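Congerin-1 (Conger myriaster, PDB 1C1L) binds beta-galactosides such as lactose as a homodimeric galectin, its physiological role being still unknown. Local coordinates at residues Q29-N34 and L123-D128; L42-D47 and F99-L104. One frame throughout, in Å; residues are numbered along the deposited sequence. Where two conformers were deposited one is given.

Interaction 1: Q29-N34 and L123-D128; sequences QRFSVN and LSLAGD. With GAL (beta-D-galactopyranose), chain B.
Antiparallel pairing at the edge of the sugar-binding sheet of the galectin sandwich joins Phe31 to Gly127, Ser32 to Ala126, Val33 to Leu125 and Asn34 to Ser124. The hydrogen-bonded pairs, those of Ser32 and Asn34, alternate with the non-hydrogen-bonded ones; Ser32 N gives to Ala126 O at 2.8 Å and Asn34 N to Ser124 O, each bond answered by one in return. Past the last pair, Asp128 N gives to Arg30 O, and the Asp128 carboxylate reaches alongside the backbone of Gln29 and Arg30: its OD2 takes Gln29 N at 2.8 Å from above the carboxylate plane and Arg30 N at 3.2 Å on the anti side. On the sugar face, Arg30 CG stands between the backbone N and the carbonyl carbon (chi1 60°) and the chain runs extended to NE, its guanidinium edge against galactose, NH1 reaching O4 (2.9 Å) and O3, NH2 reaching O3 (3.0 Å); NH1 also makes a salt bridge with Asp47. Asn34 ND2 gives to Ser32 OG at 3.2 Å, while its OD1 bonds to His45 of the next strand. On the other face, Phe31 CD2 meets Leu125 CD1 at 4.1 Å, and Val33 touches Leu123. Strand 41-52 flanks 30-35 on its far side, strands 18-24 and 129-136 pack under the apolar face, and Leu123 pairs in parallel with a strand of the second subunit, continuing the sheet across the dimer interface.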
loop_
_atom_site.group_PDB
_atom_site.type_symbol
_atom_site.label_atom_id
_atom_site.label_comp_id
_atom_site.label_asym_id
_atom_site.label_seq_id
_atom_site.Cartn_x
_atom_site.Cartn_y
_atom_site.Cartn_z
ATOM N N GLN A 29 -5.791 14.374 18.900
ATOM C CA GLN A 29 -4.677 15.118 19.470
ATOM C C GLN A 29 -3.724 15.405 18.325
ATOM O O GLN A 29 -3.444 16.564 18.022
ATOM C CB GLN A 29 -3.996 14.292 20.526
ATOM C CG GLN A 29 -4.705 14.348 21.853
ATOM C CD GLN A 29 -3.891 13.678 22.942
ATOM O OE1 GLN A 29 -3.615 12.481 22.909
ATOM N NE2 GLN A 29 -3.440 14.414 23.934
ATOM N N ARG A 30 -3.244 14.347 17.649
ATOM C CA ARG A 30 -2.279 14.494 16.575
ATOM C C ARG A 30 -2.134 13.187 15.827
ATOM O O ARG A 30 -2.547 12.152 16.353
ATOM C CB ARG A 30 -0.895 14.864 17.123
ATOM C CG ARG A 30 -0.306 13.823 18.089
ATOM C CD ARG A 30 0.980 14.409 18.624
ATOM N NE ARG A 30 1.618 13.536 19.593
ATOM C CZ ARG A 30 2.907 13.195 19.539
ATOM N NH1 ARG A 30 3.723 13.623 18.578
ATOM N NH2 ARG A 30 3.392 12.391 20.477
ATOM N N PHE A 31 -1.594 13.231 14.614
ATOM C CA PHE A 31 -1.231 11.999 13.931
ATOM C C PHE A 31 -0.020 12.278 13.042
ATOM O O PHE A 31 0.197 13.412 12.589
ATOM C CB PHE A 31 -2.393 11.450 13.063
ATOM C CG PHE A 31 -2.577 12.114 11.711
ATOM C CD1 PHE A 31 -3.250 13.332 11.625
ATOM C CD2 PHE A 31 -2.020 11.525 10.568
ATOM C CE1 PHE A 31 -3.363 13.963 10.388
ATOM C CE2 PHE A 31 -2.141 12.167 9.342
ATOM C CZ PHE A 31 -2.807 13.385 9.248
ATOM N N SER A 32 0.800 11.261 12.798
ATOM C CA SER A 32 1.951 11.419 11.941
ATOM C C SER A 32 2.059 10.396 10.828
ATOM O O SER A 32 1.565 9.272 10.916
ATOM C CB SER A 32 3.218 11.357 12.769
ATOM O OG SER A 32 3.253 10.188 13.585
ATOM N N VAL A 33 2.721 10.865 9.785
ATOM C CA VAL A 33 3.114 10.025 8.662
ATOM C C VAL A 33 4.609 9.869 8.876
ATOM O O VAL A 33 5.341 10.851 9.064
ATOM C CB VAL A 33 2.876 10.716 7.306
ATOM C CG1 VAL A 33 3.379 9.829 6.183
ATOM C CG2 VAL A 33 1.387 10.992 7.128
ATOM N N ASN A 34 5.061 8.617 8.878
ATOM C CA ASN A 34 6.451 8.293 9.132
ATOM C C ASN A 34 7.034 7.460 8.002
ATOM O O ASN A 34 6.466 6.416 7.686
ATOM C CB ASN A 34 6.573 7.480 10.412
ATOM C CG ASN A 34 5.893 8.179 11.567
ATOM O OD1 ASN A 34 6.451 9.082 12.194
ATOM N ND2 ASN A 34 4.639 7.847 11.851
ATOM N N LEU A 123 6.911 2.488 5.894
ATOM C CA LEU A 123 5.891 3.511 6.055
ATOM C C LEU A 123 4.969 3.162 7.215
ATOM O O LEU A 123 4.521 2.011 7.339
ATOM C CB LEU A 123 5.051 3.632 4.769
ATOM C CG LEU A 123 3.739 4.459 4.802
ATOM C CD1 LEU A 123 4.055 5.927 4.968
ATOM C CD2 LEU A 123 2.945 4.223 3.537
ATOM N N SER A 124 4.673 4.141 8.079
ATOM C CA SER A 124 3.657 3.958 9.091
ATOM C C SER A 124 2.899 5.260 9.299
ATOM O O SER A 124 3.419 6.365 9.089
ATOM C CB SER A 124 4.291 3.517 10.435
ATOM O OG SER A 124 5.118 4.460 11.121
ATOM N N LEU A 125 1.679 5.122 9.768
ATOM C CA LEU A 125 0.893 6.249 10.195
ATOM C C LEU A 125 0.765 5.999 11.685
ATOM O O LEU A 125 0.588 4.848 12.092
ATOM C CB LEU A 125 -0.451 6.210 9.499
ATOM C CG LEU A 125 -1.488 7.239 9.886
ATOM C CD1 LEU A 125 -2.085 7.853 8.638
ATOM C CD2 LEU A 125 -2.519 6.579 10.772
ATOM N N ALA A 126 0.961 6.998 12.539
ATOM C CA ALA A 126 0.772 6.820 13.970
ATOM C C ALA A 126 -0.172 7.888 14.511
ATOM O O ALA A 126 -0.386 8.934 13.898
ATOM C CB ALA A 126 2.100 6.935 14.727
ATOM N N GLY A 127 -0.798 7.611 15.643
ATOM C CA GLY A 127 -1.649 8.612 16.256
ATOM C C GLY A 127 -3.099 8.532 15.852
ATOM O O GLY A 127 -3.627 7.466 15.522
ATOM N N ASP A 128 -3.759 9.680 15.875
ATOM C CA ASP A 128 -5.196 9.739 15.752
ATOM C C ASP A 128 -5.756 9.827 14.351
ATOM O O ASP A 128 -6.464 10.780 14.001
ATOM C CB ASP A 128 -5.703 10.911 16.620
ATOM C CG ASP A 128 -5.264 10.771 18.065
ATOM O OD1 ASP A 128 -5.385 9.691 18.637
ATOM O OD2 ASP A 128 -4.762 11.736 18.611
HETATM C C1 GAL B . 8.118 15.110 20.376
HETATM C C2 GAL B . 7.006 14.063 20.421
HETATM C C3 GAL B . 7.279 12.943 19.415
HETATM C C4 GAL B . 7.560 13.523 18.017
HETATM C C5 GAL B . 8.630 14.603 18.104
HETATM C C6 GAL B . 8.873 15.278 16.772
HETATM O O2 GAL B . 6.937 13.518 21.733
HETATM O O3 GAL B . 6.153 12.082 19.372
HETATM O O4 GAL B . 6.354 14.063 17.499
HETATM O O5 GAL B . 8.251 15.626 19.058
HETATM O O6 GAL B . 9.905 16.228 16.877
HETATM O O HOH W 1 -5.625 10.955 21.485
#

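Interaction 2: L42-D47 and F99-L104; sequences LSLHLD and FYIDIL. With GAL (beta-D-galactopyranose), chain B.
Leu44 and Leu46 project from strand 44-47 towards Phe99 and Ile101 of strand 99-103, and the four side chains close the gap between backbones whose axes come no nearer than 10.5 Å. Leu44, its CG anti to the backbone N (chi1 175°), reaches out tip to tip with Ile101, Leu44 CD2 lying 4.0 Å from Ile101 CD1. The same Leu44 CD2 lies 4.2 Å from Phe99 CD2, so this one methyl is lodged between the ring and the isoleucine tip. Ile101 in turn is a forked knob whose branches part between neighbouring leucines: CG1 and CD1 go to Leu44, whereas on the other branch the Ile101 and Leu46 side chains run past each other in opposite directions, Ile101 CG2 meeting Leu46 CD2 at 3.8 Å. These are the facing layers of the galectin beta-sandwich, strand 41-52 belonging to the sugar-binding sheet and strand 98-103 to the other, their short segments inclined by 26°. At one end Phe99 CZ comes within 3.7 Å of Ser43 CB; Ser43 and Leu44 both face Val35 in a classic beta bulge, and the chain turns a corner there. Residues alternate along the strand, which sends His45 and Asp47 to the outer face. His45 NE2 and galactose O4 share a hydrogen bond of 2.7 Å, with O4 near the plane of the ring at its edge. Asp47 OD2, 3.3 Å from O4, forms a salt bridge with Arg49.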
loop_
_atom_site.group_PDB
_atom_site.type_symbol
_atom_site.label_atom_id
_atom_site.label_comp_id
_atom_site.label_asym_id
_atom_site.label_seq_id
_atom_site.Cartn_x
_atom_site.Cartn_y
_atom_site.Cartn_z
ATOM N N LEU A 42 13.801 6.954 11.151
ATOM C CA LEU A 42 12.885 7.650 10.277
ATOM C C LEU A 42 13.527 8.833 9.582
ATOM O O LEU A 42 14.133 9.679 10.260
ATOM C CB LEU A 42 11.692 8.143 11.092
ATOM C CG LEU A 42 10.834 7.097 11.787
ATOM C CD1 LEU A 42 9.818 7.792 12.663
ATOM C CD2 LEU A 42 10.152 6.223 10.746
ATOM N N SER A 43 13.439 8.909 8.246
ATOM C CA SER A 43 13.898 10.089 7.526
ATOM C C SER A 43 12.872 11.219 7.623
ATOM O O SER A 43 13.251 12.392 7.587
ATOM C CB SER A 43 14.144 9.762 6.056
ATOM O OG SER A 43 15.350 9.033 5.927
ATOM N N LEU A 44 11.580 10.946 7.761
ATOM C CA LEU A 44 10.602 12.008 7.902
ATOM C C LEU A 44 9.498 11.538 8.823
ATOM O O LEU A 44 8.958 10.437 8.666
ATOM C CB LEU A 44 10.006 12.395 6.529
ATOM C CG LEU A 44 8.871 13.435 6.540
ATOM C CD1 LEU A 44 9.379 14.783 7.003
ATOM C CD2 LEU A 44 8.267 13.522 5.151
ATOM N N HIS A 45 9.245 12.378 9.826
ATOM C CA HIS A 45 8.143 12.223 10.756
ATOM C C HIS A 45 7.362 13.495 10.502
ATOM O O HIS A 45 7.886 14.584 10.758
ATOM C CB HIS A 45 8.654 12.190 12.198
ATOM C CG HIS A 45 7.584 12.324 13.279
ATOM N ND1 HIS A 45 6.711 11.435 13.717
ATOM C CD2 HIS A 45 7.442 13.442 14.071
ATOM C CE1 HIS A 45 6.043 11.947 14.718
ATOM N NE2 HIS A 45 6.487 13.156 14.918
ATOM N N LEU A 46 6.131 13.416 10.003
ATOM C CA LEU A 46 5.331 14.580 9.675
ATOM C C LEU A 46 4.143 14.538 10.607
ATOM O O LEU A 46 3.228 13.728 10.423
ATOM C CB LEU A 46 4.886 14.485 8.210
ATOM C CG LEU A 46 3.855 15.516 7.729
ATOM C CD1 LEU A 46 4.463 16.902 7.703
ATOM C CD2 LEU A 46 3.359 15.120 6.366
ATOM N N ASP A 47 4.163 15.378 11.636
ATOM C CA ASP A 47 3.161 15.360 12.679
ATOM C C ASP A 47 2.175 16.526 12.585
ATOM O O ASP A 47 2.579 17.695 12.578
ATOM C CB ASP A 47 3.903 15.372 14.024
ATOM C CG ASP A 47 3.124 14.825 15.206
ATOM O OD1 ASP A 47 2.214 14.020 15.052
ATOM O OD2 ASP A 47 3.448 15.209 16.314
ATOM N N PHE A 99 12.957 16.409 0.881
ATOM C CA PHE A 99 11.642 15.812 0.807
ATOM C C PHE A 99 10.746 16.965 0.406
ATOM O O PHE A 99 10.923 18.120 0.829
ATOM C CB PHE A 99 11.116 15.300 2.138
ATOM C CG PHE A 99 11.756 13.985 2.508
ATOM C CD1 PHE A 99 12.971 13.959 3.191
ATOM C CD2 PHE A 99 11.132 12.789 2.119
ATOM C CE1 PHE A 99 13.574 12.737 3.482
ATOM C CE2 PHE A 99 11.743 11.574 2.415
ATOM C CZ PHE A 99 12.959 11.549 3.090
ATOM N N TYR A 100 9.768 16.612 -0.407
ATOM C CA TYR A 100 8.762 17.515 -0.916
ATOM C C TYR A 100 7.435 16.935 -0.451
ATOM O O TYR A 100 7.071 15.799 -0.803
ATOM C CB TYR A 100 8.847 17.552 -2.435
ATOM C CG TYR A 100 10.241 17.928 -2.906
ATOM C CD1 TYR A 100 10.623 19.264 -2.879
ATOM C CD2 TYR A 100 11.136 16.954 -3.356
ATOM C CE1 TYR A 100 11.893 19.638 -3.298
ATOM C CE2 TYR A 100 12.414 17.324 -3.779
ATOM C CZ TYR A 100 12.776 18.673 -3.747
ATOM O OH TYR A 100 14.023 19.086 -4.153
ATOM N N ILE A 101 6.696 17.705 0.338
ATOM C CA ILE A 101 5.453 17.274 0.958
ATOM C C ILE A 101 4.322 18.077 0.355
ATOM O O ILE A 101 4.258 19.308 0.469
ATOM C CB ILE A 101 5.543 17.492 2.481
ATOM C CG1 ILE A 101 6.720 16.700 3.055
ATOM C CG2 ILE A 101 4.237 17.049 3.152
ATOM C CD1 ILE A 101 7.428 17.368 4.251
ATOM N N ASP A 102 3.424 17.416 -0.334
ATOM C CA ASP A 102 2.304 18.086 -0.939
ATOM C C ASP A 102 1.045 17.622 -0.228
ATOM O O ASP A 102 0.585 16.493 -0.418
ATOM C CB ASP A 102 2.306 17.730 -2.433
ATOM C CG ASP A 102 1.200 18.307 -3.300
ATOM O OD1 ASP A 102 0.084 18.535 -2.841
ATOM O OD2 ASP A 102 1.453 18.523 -4.479
ATOM N N ILE A 103 0.446 18.507 0.571
ATOM C CA ILE A 103 -0.789 18.171 1.245
ATOM C C ILE A 103 -1.944 18.572 0.333
ATOM O O ILE A 103 -1.992 19.677 -0.220
ATOM C CB ILE A 103 -0.836 18.916 2.596
ATOM C CG1 ILE A 103 0.334 18.446 3.445
ATOM C CG2 ILE A 103 -2.158 18.647 3.315
ATOM C CD1 ILE A 103 0.587 19.340 4.664
ATOM N N LEU A 104 -2.853 17.640 0.076
ATOM C CA LEU A 104 -3.975 17.910 -0.804
ATOM C C LEU A 104 -4.833 19.002 -0.198
ATOM O O LEU A 104 -5.243 18.901 0.958
ATOM C CB LEU A 104 -4.803 16.670 -0.990
ATOM C CG LEU A 104 -6.007 16.796 -1.897
ATOM C CD1 LEU A 104 -5.557 17.016 -3.332
ATOM C CD2 LEU A 104 -6.849 15.550 -1.727
HETATM C C1 GAL B . 8.118 15.110 20.376
HETATM C C2 GAL B . 7.006 14.063 20.421
HETATM C C3 GAL B . 7.279 12.943 19.415
HETATM C C4 GAL B . 7.560 13.523 18.017
HETATM C C5 GAL B . 8.630 14.603 18.104
HETATM C C6 GAL B . 8.873 15.278 16.772
HETATM O O2 GAL B . 6.937 13.518 21.733
HETATM O O3 GAL B . 6.153 12.082 19.372
HETATM O O4 GAL B . 6.354 14.063 17.499
HETATM O O5 GAL B . 8.251 15.626 19.058
HETATM O O6 GAL B . 9.905 16.228 16.877
#

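The centres of the two contacts lie about 11 Å apart, and both reach the sugar-binding sheet, where strands 30-35 and 41-52 are neighbours and follow each other in the chain. Interaction 1 works within that sheet, at the side that meets the second subunit; interaction 2 spans the sandwich to strand 98-103 of the opposing sheet. In sequence the segments run 29-34, 42-47, 99-104 and 123-128, so interaction 2 falls wholly between the halves of interaction 1. The Arg30-Asp47 salt bridge joins them directly. Arg30 of one and His45 of the other bind the same galactose from neighbouring strands of the sheet.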